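Local coordinates for protein aspartate-semialdehyde dehydrogenase (Cryptococcus neoformans var. neoformans JEC21, PDB 5CEF) that catalyses the NADPH-dependent reductive dephosphorylation of 4-phospho-L-aspartate to its semialdehyde, the second step in making the aspartate-family amino acids methionine and threonine, at residues A[30-34]-A[292-296]; A[125-129]-A[352-356]; A[277-283]-A[299-304]. All coordinates share one frame; numbering follows the deposited sequence.

Contact 1: A[30-34]-A[292-296]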
ATOM      1  N   ALA A  30     -14.680  30.243   4.287  1.00 32.60           N
ATOM      2  CA  ALA A  30     -16.035  29.721   4.527  1.00 32.76           C
ATOM      3  C   ALA A  30     -16.638  30.108   5.896  1.00 29.63           C
ATOM      4  O   ALA A  30     -17.781  29.766   6.181  1.00 25.73           O
ATOM      5  CB  ALA A  30     -16.040  28.195   4.395  1.00 32.95           C
ATOM      6  N   HIS A  31     -15.884  30.837   6.711  1.00 27.44           N
ATOM      7  CA  HIS A  31     -16.249  31.062   8.093  1.00 28.47           C
ATOM      8  C   HIS A  31     -17.283  32.180   8.249  1.00 28.58           C
ATOM      9  O   HIS A  31     -17.210  33.235   7.597  1.00 29.29           O
ATOM     10  CB  HIS A  31     -14.978  31.379   8.919  1.00 29.26           C
ATOM     11  CG  HIS A  31     -15.158  31.240  10.395  1.00 28.03           C
ATOM     12  ND1 HIS A  31     -15.575  32.276  11.189  1.00 27.98           N
ATOM     13  CD2 HIS A  31     -14.991  30.180  11.218  1.00 29.46           C
ATOM     14  CE1 HIS A  31     -15.677  31.868  12.437  1.00 28.72           C
ATOM     15  NE2 HIS A  31     -15.314  30.600  12.487  1.00 29.22           N
ATOM     16  N   PRO A  32     -18.228  31.990   9.169  1.00 30.38           N
ATOM     17  CA  PRO A  32     -19.308  33.005   9.303  1.00 30.92           C
ATOM     18  C   PRO A  32     -18.916  34.393   9.813  1.00 27.38           C
ATOM     19  O   PRO A  32     -19.643  35.304   9.566  1.00 27.18           O
ATOM     20  CB  PRO A  32     -20.290  32.347  10.264  1.00 28.62           C
ATOM     21  CG  PRO A  32     -19.460  31.375  10.998  1.00 29.67           C
ATOM     22  CD  PRO A  32     -18.471  30.835  10.032  1.00 29.03           C
ATOM     23  N   TYR A  33     -17.812  34.550  10.533  1.00 28.41           N
ATOM     24  CA  TYR A  33     -17.377  35.888  10.959  1.00 27.13           C
ATOM     25  C   TYR A  33     -15.904  36.271  10.892  1.00 28.30           C
ATOM     26  O   TYR A  33     -15.588  37.450  10.974  1.00 29.91           O
ATOM     27  CB  TYR A  33     -17.891  36.162  12.368  1.00 26.39           C
ATOM     28  CG  TYR A  33     -17.438  35.251  13.476  1.00 25.99           C
ATOM     29  CD1 TYR A  33     -16.169  35.401  14.073  1.00 26.92           C
ATOM     30  CD2 TYR A  33     -18.317  34.360  14.064  1.00 25.29           C
ATOM     31  CE1 TYR A  33     -15.785  34.622  15.153  1.00 27.22           C
ATOM     32  CE2 TYR A  33     -17.940  33.592  15.163  1.00 25.16           C
ATOM     33  CZ  TYR A  33     -16.682  33.716  15.703  1.00 26.37           C
ATOM     34  OH  TYR A  33     -16.284  32.939  16.776  1.00 31.22           O
ATOM     35  N   PHE A  34     -15.003  35.299  10.859  1.00 29.36           N
ATOM     36  CA  PHE A  34     -13.565  35.578  10.729  1.00 30.91           C
ATOM     37  C   PHE A  34     -13.291  35.899   9.277  1.00 30.08           C
ATOM     38  O   PHE A  34     -13.699  35.125   8.381  1.00 31.22           O
ATOM     39  CB  PHE A  34     -12.732  34.354  11.103  1.00 31.21           C
ATOM     40  CG  PHE A  34     -12.580  34.120  12.571  1.00 28.98           C
ATOM     41  CD1 PHE A  34     -12.255  35.155  13.433  1.00 29.04           C
ATOM     42  CD2 PHE A  34     -12.662  32.841  13.082  1.00 28.81           C
ATOM     43  CE1 PHE A  34     -12.081  34.937  14.790  1.00 27.58           C
ATOM     44  CE2 PHE A  34     -12.494  32.607  14.434  1.00 27.14           C
ATOM     45  CZ  PHE A  34     -12.209  33.657  15.289  1.00 27.65           C
ATOM     46  N   VAL A 292     -20.055  27.319  19.699  1.00 35.98           N
ATOM     47  CA  VAL A 292     -19.197  27.912  18.676  1.00 34.02           C
ATOM     48  C   VAL A 292     -19.430  27.204  17.345  1.00 35.00           C
ATOM     49  O   VAL A 292     -19.732  26.007  17.297  1.00 31.65           O
ATOM     50  CB  VAL A 292     -17.689  27.949  19.028  1.00 34.41           C
ATOM     51  CG1 VAL A 292     -17.426  28.864  20.223  1.00 35.10           C
ATOM     52  CG2 VAL A 292     -17.122  26.558  19.262  1.00 34.35           C
ATOM     53  N   PRO A 293     -19.336  27.963  16.250  1.00 32.98           N
ATOM     54  CA  PRO A 293     -19.721  27.423  14.946  1.00 32.26           C
ATOM     55  C   PRO A 293     -18.928  26.207  14.449  1.00 32.43           C
ATOM     56  O   PRO A 293     -19.497  25.377  13.749  1.00 38.69           O
ATOM     57  CB  PRO A 293     -19.518  28.579  13.980  1.00 32.83           C
ATOM     58  CG  PRO A 293     -18.969  29.713  14.761  1.00 35.46           C
ATOM     59  CD  PRO A 293     -18.943  29.373  16.219  1.00 33.24           C
ATOM     60  N   SER A 294     -17.651  26.091  14.791  1.00 28.84           N
ATOM     61  CA  SER A 294     -16.833  25.026  14.250  1.00 28.53           C
ATOM     62  C   SER A 294     -16.785  23.781  15.146  1.00 29.09           C
ATOM     63  O   SER A 294     -16.141  22.801  14.803  1.00 27.81           O
ATOM     64  CB  SER A 294     -15.410  25.538  13.962  1.00 30.43           C
ATOM     65  OG  SER A 294     -15.387  26.440  12.865  1.00 31.48           O
ATOM     66  N   ALA A 295     -17.481  23.806  16.279  1.00 30.98           N
ATOM     67  CA  ALA A 295     -17.537  22.649  17.189  1.00 31.63           C
ATOM     68  C   ALA A 295     -18.469  21.596  16.640  1.00 33.21           C
ATOM     69  O   ALA A 295     -19.477  21.931  16.035  1.00 37.26           O
ATOM     70  CB  ALA A 295     -18.007  23.076  18.577  1.00 31.14           C
ATOM     71  N   PRO A 296     -18.167  20.321  16.870  1.00 32.87           N
ATOM     72  CA  PRO A 296     -19.033  19.291  16.364  1.00 33.06           C
ATOM     73  C   PRO A 296     -20.260  19.081  17.271  1.00 37.96           C
ATOM     74  O   PRO A 296     -20.217  19.368  18.478  1.00 38.48           O
ATOM     75  CB  PRO A 296     -18.132  18.079  16.396  1.00 33.81           C
ATOM     76  CG  PRO A 296     -17.338  18.278  17.637  1.00 36.58           C
ATOM     77  CD  PRO A 296     -17.148  19.773  17.774  1.00 36.05           C
TER
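P293 makes most of the contact from 292-296, and its ring carbons meet two side chains of 30-34. Its CB lies 4.1 Å from P32 CG, the two pyrrolidines meeting at a slant, and its CG lies 4.0 Å from Y33 CE2, with the tyrosine and proline side chains crossing at about a right angle. A third approach is polar in character but not a direct bond: S294 OG sits at the edge of the H31 imidazole, near its plane and 4.1 Å from H31 CD2. Both groups are instead hydrogen-bonded to E358 OE2 on helix 349-362, so this one carboxylate oxygen joins the two loops. The contact joins two parts of the fold: 30-34 leads from helix 19-29 into strand 34-40 of the parallel nucleotide-binding sheet, 292-296 precedes strand 300-302 of the mixed sheet, and helix 349-362 touches both segments, through Y33, P293 and S294. Further back, the H31 ring is fixed from several directions. With chi1 at -163°, CG stands anti to the backbone N, and ND1 accepts from F34 N at 3.1 Å and from Y33 N at 3.3 Å, both donors tilted out of the ring plane. An acceptor role at ND1 would leave the proton on NE2, consistent with donation to E358. P32 CD lies against one face of the imidazole and F34 CD2 against the other, while H31 CE1 stands 3.7 Å above the centre of the Y33 ring. On the opposing side, a type I turn from V292 to A295 presents P293 and S294, closed by a weak bond from A295 N to V292 O.

Contact 2: A[125-129]-A[352-356]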
ATOM      1  N   LEU A 125      -1.991  25.711  26.418  1.00 30.97           N
ATOM      2  CA  LEU A 125      -1.875  24.721  25.375  1.00 30.44           C
ATOM      3  C   LEU A 125      -3.217  24.013  25.319  1.00 28.14           C
ATOM      4  O   LEU A 125      -3.530  23.181  26.172  1.00 26.61           O
ATOM      5  CB  LEU A 125      -0.788  23.729  25.731  1.00 36.24           C
ATOM      6  CG  LEU A 125      -0.737  22.435  24.913  1.00 41.25           C
ATOM      7  CD1 LEU A 125      -0.561  22.742  23.431  1.00 45.13           C
ATOM      8  CD2 LEU A 125       0.403  21.573  25.401  1.00 42.16           C
ATOM      9  N   ILE A 126      -4.044  24.391  24.356  1.00 25.66           N
ATOM     10  CA  ILE A 126      -5.445  24.047  24.390  1.00 24.84           C
ATOM     11  C   ILE A 126      -5.851  23.082  23.288  1.00 24.06           C
ATOM     12  O   ILE A 126      -5.602  23.309  22.116  1.00 25.83           O
ATOM     13  CB  ILE A 126      -6.301  25.308  24.330  1.00 26.75           C
ATOM     14  CG1 ILE A 126      -6.080  26.128  25.603  1.00 28.30           C
ATOM     15  CG2 ILE A 126      -7.770  24.935  24.203  1.00 29.61           C
ATOM     16  CD1 ILE A 126      -6.680  27.527  25.592  1.00 27.04           C
ATOM     17  N   VAL A 127      -6.442  21.981  23.700  1.00 25.40           N
ATOM     18  CA  VAL A 127      -7.255  21.132  22.844  1.00 27.21           C
ATOM     19  C   VAL A 127      -8.667  21.619  23.029  1.00 26.86           C
ATOM     20  O   VAL A 127      -9.221  21.510  24.117  1.00 24.12           O
ATOM     21  CB  VAL A 127      -7.182  19.658  23.283  1.00 28.36           C
ATOM     22  CG1 VAL A 127      -8.181  18.792  22.518  1.00 25.98           C
ATOM     23  CG2 VAL A 127      -5.757  19.179  23.090  1.00 28.92           C
ATOM     24  N   PRO A 128      -9.245  22.193  21.977  1.00 30.33           N
ATOM     25  CA  PRO A 128     -10.535  22.891  22.134  1.00 29.34           C
ATOM     26  C   PRO A 128     -11.662  22.043  22.702  1.00 27.86           C
ATOM     27  O   PRO A 128     -12.576  22.601  23.306  1.00 31.11           O
ATOM     28  CB  PRO A 128     -10.880  23.339  20.703  1.00 31.88           C
ATOM     29  CG  PRO A 128      -9.955  22.557  19.795  1.00 33.27           C
ATOM     30  CD  PRO A 128      -8.719  22.319  20.608  1.00 29.81           C
ATOM     31  N   LEU A 129     -11.621  20.725  22.520  1.00 25.48           N
ATOM     32  CA  LEU A 129     -12.669  19.862  23.072  1.00 28.07           C
ATOM     33  C   LEU A 129     -12.367  19.347  24.474  1.00 27.38           C
ATOM     34  O   LEU A 129     -13.103  18.442  24.988  1.00 27.24           O
ATOM     35  CB  LEU A 129     -12.970  18.647  22.170  1.00 29.32           C
ATOM     36  CG  LEU A 129     -13.184  18.951  20.685  1.00 30.61           C
ATOM     37  CD1 LEU A 129     -13.489  17.665  19.927  1.00 30.01           C
ATOM     38  CD2 LEU A 129     -14.280  19.995  20.508  1.00 29.14           C
ATOM     39  N   SER A 352      -8.453  23.026  14.732  1.00 33.17           N
ATOM     40  CA  SER A 352      -8.345  23.137  16.172  1.00 33.10           C
ATOM     41  C   SER A 352      -8.077  24.549  16.557  1.00 31.00           C
ATOM     42  O   SER A 352      -8.662  25.056  17.506  1.00 33.95           O
ATOM     43  CB  SER A 352      -7.233  22.258  16.721  1.00 33.33           C
ATOM     44  OG  SER A 352      -7.590  20.906  16.618  1.00 36.07           O
ATOM     45  N   SER A 353      -7.180  25.191  15.840  1.00 33.28           N
ATOM     46  CA  SER A 353      -6.832  26.571  16.153  1.00 35.32           C
ATOM     47  C   SER A 353      -8.040  27.492  16.003  1.00 33.65           C
ATOM     48  O   SER A 353      -8.250  28.397  16.814  1.00 41.03           O
ATOM     49  CB  SER A 353      -5.676  27.057  15.280  1.00 34.76           C
ATOM     50  OG  SER A 353      -4.466  26.869  15.971  1.00 42.09           O
ATOM     51  N   ILE A 354      -8.841  27.255  14.980  1.00 30.51           N
ATOM     52  CA  ILE A 354     -10.003  28.085  14.724  1.00 31.53           C
ATOM     53  C   ILE A 354     -11.039  27.935  15.819  1.00 29.50           C
ATOM     54  O   ILE A 354     -11.546  28.934  16.334  1.00 28.26           O
ATOM     55  CB  ILE A 354     -10.613  27.727  13.368  1.00 36.08           C
ATOM     56  CG1 ILE A 354      -9.756  28.317  12.241  1.00 35.50           C
ATOM     57  CG2 ILE A 354     -12.036  28.237  13.285  1.00 38.79           C
ATOM     58  CD1 ILE A 354      -9.983  27.665  10.908  1.00 34.90           C
ATOM     59  N   ILE A 355     -11.305  26.693  16.224  1.00 30.61           N
ATOM     60  CA  ILE A 355     -12.246  26.440  17.320  1.00 28.79           C
ATOM     61  C   ILE A 355     -11.767  27.134  18.583  1.00 29.74           C
ATOM     62  O   ILE A 355     -12.580  27.735  19.314  1.00 30.69           O
ATOM     63  CB  ILE A 355     -12.456  24.958  17.602  1.00 27.52           C
ATOM     64  CG1 ILE A 355     -13.110  24.285  16.404  1.00 29.10           C
ATOM     65  CG2 ILE A 355     -13.381  24.789  18.783  1.00 27.93           C
ATOM     66  CD1 ILE A 355     -13.012  22.779  16.384  1.00 30.97           C
ATOM     67  N   ASN A 356     -10.457  27.068  18.841  1.00 29.26           N
ATOM     68  CA  ASN A 356      -9.883  27.753  19.994  1.00 31.30           C
ATOM     69  C   ASN A 356     -10.188  29.224  19.924  1.00 29.68           C
ATOM     70  O   ASN A 356     -10.583  29.831  20.904  1.00 28.88           O
ATOM     71  CB  ASN A 356      -8.361  27.580  20.070  1.00 35.11           C
ATOM     72  CG  ASN A 356      -7.940  26.322  20.757  1.00 36.74           C
ATOM     73  OD1 ASN A 356      -8.776  25.577  21.262  1.00 53.77           O
ATOM     74  ND2 ASN A 356      -6.662  26.053  20.750  1.00 33.98           N
TER
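N356 reaches from helix 352-356 to the chain leaving strand 125-126 and makes the sole direct hydrogen bond between the two. Its CG stands anti to its own carbonyl carbon (chi1 -85°), and a chi2 of -4° turns the amide so that ND2 faces I126 O at 3.2 Å. The bond is straight, 179° at the hydrogen, and the acceptor lies in the amide plane, yet the donor approaches from above the carbonyl plane of I126. The other end of the amide, OD1, is bordered by carbon: I126 CG2, placed anti to its backbone N, and the P128 ring. P128 carries the rest of the packing, with CB 3.5 Å from I355 CG2 and CG 3.6 Å from S352 O, a carbonyl already accepting the helical bond from N356 N at 3.0 Å. The site is wholly buried, where helix 349-362 packs beside strand 125-126, an outermost strand, within the chain, of the parallel Rossmann-type sheet; the S352 side chain is about 6 Å from that of C158, the predicted acyl-thioester residue. Chemically, then, one directional N-H bond sets the orientation of a buried amide, while the P128 ring packs against I355, the S352 carbonyl and the oxygen end of the same amide.

Contact 3: A[277-283]-A[299-304]; sequences ENAFREY and AIVVHD
V302 and I300 point from strand 300-302 toward helix 273-282, a helix-on-sheet packing in which the strand is an outermost member, within the chain, of the six-stranded mixed sheet of the dimerisation domain. The axes of helix 277-282 and strand 300-302 approach to 7.0 Å and run at 140° to one another, closer to antiparallel than parallel. Apolar contacts follow the alternation of the strand. V302 CG2 meets F280 CB at 3.5 Å and also lies by R281 CG, the same methyl packing against the backbone carbonyl E277 O; I300 CD1, at the end of an extended chain (chi2 178°), fits between F280 CD1 and Y283 CD2, approaching both rings obliquely. The methyl of A299 lies at the edge of the Y283 ring, near its plane. Further into the fold, F280 also touches strand 323-330 and Y283 OH bonds to L129 O. A charged pair lies at the exposed side: R281 points its CB away from the strand, but its extended chain crosses V302 at about a right angle. The salt bridge from R281 NH2 to D304 OD1 is long, 3.6 Å, with guanidinium and carboxylate planes 53° apart. Water 2 bridges the same pair, accepting from R281 NH2 and donating to both D304 OD1 and V302 O. The remaining links are also through water, for no direct hydrogen bond joins helix and strand. Water 3 donates to R281 O and to I300 O. Water 1 accepts from I300 N at 2.8 Å and lies 3.0 Å from F280 O. Past the C-terminal end of the helix, water 4 bridges Y283 O, 2.9 Å away, and A299 N, 3.1 Å away.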
ATOM      1  N   GLU A 277     -18.289   2.965  28.088  1.00 31.33           N
ATOM      2  CA  GLU A 277     -19.014   3.270  26.863  1.00 31.40           C
ATOM      3  C   GLU A 277     -19.921   4.489  27.017  1.00 33.00           C
ATOM      4  O   GLU A 277     -19.919   5.389  26.175  1.00 31.14           O
ATOM      5  CB  GLU A 277     -19.803   2.047  26.413  1.00 34.25           C
ATOM      6  CG  GLU A 277     -18.888   0.905  25.937  1.00 36.92           C
ATOM      7  CD  GLU A 277     -19.623  -0.374  25.563  1.00 41.83           C
ATOM      8  OE1 GLU A 277     -20.657  -0.729  26.183  1.00 43.59           O
ATOM      9  OE2 GLU A 277     -19.126  -1.060  24.665  1.00 43.98           O
ATOM     10  N   ASN A 278     -20.670   4.551  28.117  1.00 35.52           N
ATOM     11  CA  ASN A 278     -21.557   5.695  28.360  1.00 35.04           C
ATOM     12  C   ASN A 278     -20.834   6.962  28.573  1.00 29.56           C
ATOM     13  O   ASN A 278     -21.239   7.976  28.037  1.00 28.65           O
ATOM     14  CB  ASN A 278     -22.508   5.451  29.519  1.00 40.12           C
ATOM     15  CG  ASN A 278     -23.451   4.338  29.206  1.00 48.52           C
ATOM     16  OD1 ASN A 278     -23.819   4.135  28.035  1.00 53.78           O
ATOM     17  ND2 ASN A 278     -23.807   3.562  30.217  1.00 52.86           N
ATOM     18  N   ALA A 279     -19.749   6.911  29.323  1.00 29.15           N
ATOM     19  CA  ALA A 279     -18.944   8.103  29.525  1.00 29.06           C
ATOM     20  C   ALA A 279     -18.499   8.724  28.180  1.00 28.38           C
ATOM     21  O   ALA A 279     -18.530   9.953  28.017  1.00 30.71           O
ATOM     22  CB  ALA A 279     -17.745   7.790  30.410  1.00 28.63           C
ATOM     23  N   PHE A 280     -18.097   7.878  27.243  1.00 25.05           N
ATOM     24  CA  PHE A 280     -17.692   8.345  25.939  1.00 25.62           C
ATOM     25  C   PHE A 280     -18.868   8.891  25.140  1.00 27.62           C
ATOM     26  O   PHE A 280     -18.786  10.014  24.626  1.00 29.92           O
ATOM     27  CB  PHE A 280     -16.986   7.236  25.147  1.00 24.29           C
ATOM     28  CG  PHE A 280     -15.595   6.890  25.638  1.00 23.16           C
ATOM     29  CD1 PHE A 280     -14.692   7.861  26.006  1.00 25.99           C
ATOM     30  CD2 PHE A 280     -15.158   5.584  25.668  1.00 23.36           C
ATOM     31  CE1 PHE A 280     -13.405   7.531  26.422  1.00 24.23           C
ATOM     32  CE2 PHE A 280     -13.882   5.250  26.087  1.00 23.10           C
ATOM     33  CZ  PHE A 280     -13.012   6.226  26.476  1.00 22.97           C
ATOM     34  N   ARG A 281     -19.946   8.122  25.021  1.00 32.71           N
ATOM     35  CA  ARG A 281     -21.180   8.591  24.308  1.00 35.02           C
ATOM     36  C   ARG A 281     -21.725   9.905  24.782  1.00 33.81           C
ATOM     37  O   ARG A 281     -22.154  10.701  23.966  1.00 36.35           O
ATOM     38  CB  ARG A 281     -22.343   7.638  24.453  1.00 34.09           C
ATOM     39  CG  ARG A 281     -22.184   6.417  23.639  1.00 38.24           C
ATOM     40  CD  ARG A 281     -23.529   5.717  23.418  1.00 38.43           C
ATOM     41  NE  ARG A 281     -23.171   4.365  23.018  1.00 38.50           N
ATOM     42  CZ  ARG A 281     -22.906   3.381  23.865  1.00 36.67           C
ATOM     43  NH1 ARG A 281     -23.076   3.563  25.177  1.00 36.05           N
ATOM     44  NH2 ARG A 281     -22.496   2.202  23.378  1.00 35.74           N
ATOM     45  N   GLU A 282     -21.728  10.110  26.087  1.00 33.24           N
ATOM     46  CA  GLU A 282     -22.373  11.270  26.696  1.00 38.55           C
ATOM     47  C   GLU A 282     -21.453  12.494  26.763  1.00 35.92           C
ATOM     48  O   GLU A 282     -21.939  13.579  26.980  1.00 36.69           O
ATOM     49  CB  GLU A 282     -22.847  10.944  28.136  1.00 44.25           C
ATOM     50  CG  GLU A 282     -23.932   9.862  28.253  1.00 51.51           C
ATOM     51  CD  GLU A 282     -23.994   9.211  29.657  1.00 61.17           C
ATOM     52  OE1 GLU A 282     -23.613   9.883  30.646  1.00 58.14           O
ATOM     53  OE2 GLU A 282     -24.403   8.010  29.775  1.00 67.95           O
ATOM     54  N   TYR A 283     -20.142  12.321  26.586  1.00 31.51           N
ATOM     55  CA  TYR A 283     -19.216  13.417  26.768  1.00 29.30           C
ATOM     56  C   TYR A 283     -19.594  14.627  25.919  1.00 32.30           C
ATOM     57  O   TYR A 283     -19.805  14.513  24.702  1.00 33.86           O
ATOM     58  CB  TYR A 283     -17.805  13.000  26.423  1.00 28.53           C
ATOM     59  CG  TYR A 283     -16.746  14.122  26.534  1.00 27.54           C
ATOM     60  CD1 TYR A 283     -16.289  14.559  27.789  1.00 26.50           C
ATOM     61  CD2 TYR A 283     -16.155  14.688  25.426  1.00 24.04           C
ATOM     62  CE1 TYR A 283     -15.322  15.544  27.924  1.00 23.55           C
ATOM     63  CE2 TYR A 283     -15.198  15.694  25.584  1.00 24.47           C
ATOM     64  CZ  TYR A 283     -14.801  16.106  26.845  1.00 23.10           C
ATOM     65  OH  TYR A 283     -13.864  17.077  27.023  1.00 21.68           O
ATOM     66  N   ALA A 299     -19.110  14.698  20.182  1.00 32.85           N
ATOM     67  CA  ALA A 299     -17.656  14.819  20.485  1.00 33.16           C
ATOM     68  C   ALA A 299     -16.913  13.485  20.344  1.00 31.34           C
ATOM     69  O   ALA A 299     -15.844  13.436  19.746  1.00 29.05           O
ATOM     70  CB  ALA A 299     -17.431  15.403  21.870  1.00 34.38           C
ATOM     71  N   ILE A 300     -17.510  12.406  20.833  1.00 30.01           N
ATOM     72  CA  ILE A 300     -16.929  11.083  20.679  1.00 28.35           C
ATOM     73  C   ILE A 300     -17.940  10.057  20.237  1.00 28.42           C
ATOM     74  O   ILE A 300     -18.973   9.931  20.860  1.00 25.83           O
ATOM     75  CB  ILE A 300     -16.360  10.607  21.994  1.00 27.29           C
ATOM     76  CG1 ILE A 300     -15.398  11.655  22.519  1.00 27.51           C
ATOM     77  CG2 ILE A 300     -15.657   9.283  21.791  1.00 27.81           C
ATOM     78  CD1 ILE A 300     -14.795  11.327  23.863  1.00 29.30           C
ATOM     79  N   VAL A 301     -17.615   9.289  19.191  1.00 27.58           N
ATOM     80  CA  VAL A 301     -18.455   8.204  18.761  1.00 27.00           C
ATOM     81  C   VAL A 301     -17.929   6.916  19.322  1.00 25.61           C
ATOM     82  O   VAL A 301     -16.749   6.660  19.252  1.00 27.06           O
ATOM     83  CB  VAL A 301     -18.480   8.099  17.225  1.00 31.35           C
ATOM     84  CG1 VAL A 301     -19.230   6.847  16.752  1.00 30.96           C
ATOM     85  CG2 VAL A 301     -19.110   9.347  16.613  1.00 30.44           C
ATOM     86  N   VAL A 302     -18.817   6.068  19.842  1.00 26.64           N
ATOM     87  CA  VAL A 302     -18.452   4.719  20.329  1.00 25.72           C
ATOM     88  C   VAL A 302     -18.878   3.701  19.275  1.00 29.54           C
ATOM     89  O   VAL A 302     -20.006   3.740  18.836  1.00 29.31           O
ATOM     90  CB  VAL A 302     -19.157   4.386  21.652  1.00 22.61           C
ATOM     91  CG1 VAL A 302     -18.909   2.948  22.072  1.00 21.10           C
ATOM     92  CG2 VAL A 302     -18.658   5.325  22.730  1.00 24.65           C
ATOM     93  N   HIS A 303     -17.969   2.808  18.883  1.00 31.43           N
ATOM     94  CA  HIS A 303     -18.269   1.779  17.939  1.00 31.01           C
ATOM     95  C   HIS A 303     -18.567   0.519  18.717  1.00 35.05           C
ATOM     96  O   HIS A 303     -17.806   0.158  19.604  1.00 31.20           O
ATOM     97  CB  HIS A 303     -17.067   1.537  17.019  1.00 30.42           C
ATOM     98  CG  HIS A 303     -16.766   2.692  16.133  1.00 32.05           C
ATOM     99  ND1 HIS A 303     -17.325   2.821  14.880  1.00 32.65           N
ATOM    100  CD2 HIS A 303     -15.993   3.794  16.320  1.00 31.92           C
ATOM    101  CE1 HIS A 303     -16.913   3.961  14.334  1.00 32.49           C
ATOM    102  NE2 HIS A 303     -16.101   4.568  15.180  1.00 30.81           N
ATOM    103  N   ASP A 304     -19.634  -0.192  18.339  1.00 40.18           N
ATOM    104  CA  ASP A 304     -19.972  -1.470  18.990  1.00 40.08           C
ATOM    105  C   ASP A 304     -19.308  -2.646  18.293  1.00 38.18           C
ATOM    106  O   ASP A 304     -19.091  -3.679  18.921  1.00 35.71           O
ATOM    107  CB  ASP A 304     -21.472  -1.715  19.021  1.00 44.25           C
ATOM    108  CG  ASP A 304     -22.229  -0.635  19.773  1.00 49.20           C
ATOM    109  OD1 ASP A 304     -21.721  -0.134  20.819  1.00 51.75           O
ATOM    110  OD2 ASP A 304     -23.337  -0.288  19.294  1.00 55.65           O
TER
HETATM  111  O   HOH W   1     -19.471  12.356  22.858  1.00 27.30           O
HETATM  112  O   HOH W   2     -22.147   2.602  20.297  1.00 35.89           O
HETATM  113  O   HOH W   3     -21.528   9.421  21.090  1.00 41.77           O
HETATM  114  O   HOH W   4     -21.338  15.077  22.319  1.00 32.34           O

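Contact 2 is the core contact, about 5 Å from the centre of the chain and wholly buried; contact 1 is a surface contact and contact 3 is partly buried and peripheral. Contacts 1 and 2 share helix 349-362: it supplies 352-356 directly, while E358 on it receives the polar ends in contact 1, and I355 CD1 lies 3.5 Å from S294 O. Contacts 2 and 3 meet through L129 O and Y283 OH, 2.6 Å apart. Chemistry follows position: loop prolines and a shared carboxylate outside, one direct hydrogen bond from a buried side-chain amide inside, and, at an outermost strand of the mixed sheet, apolar packing with waters and a long salt bridge.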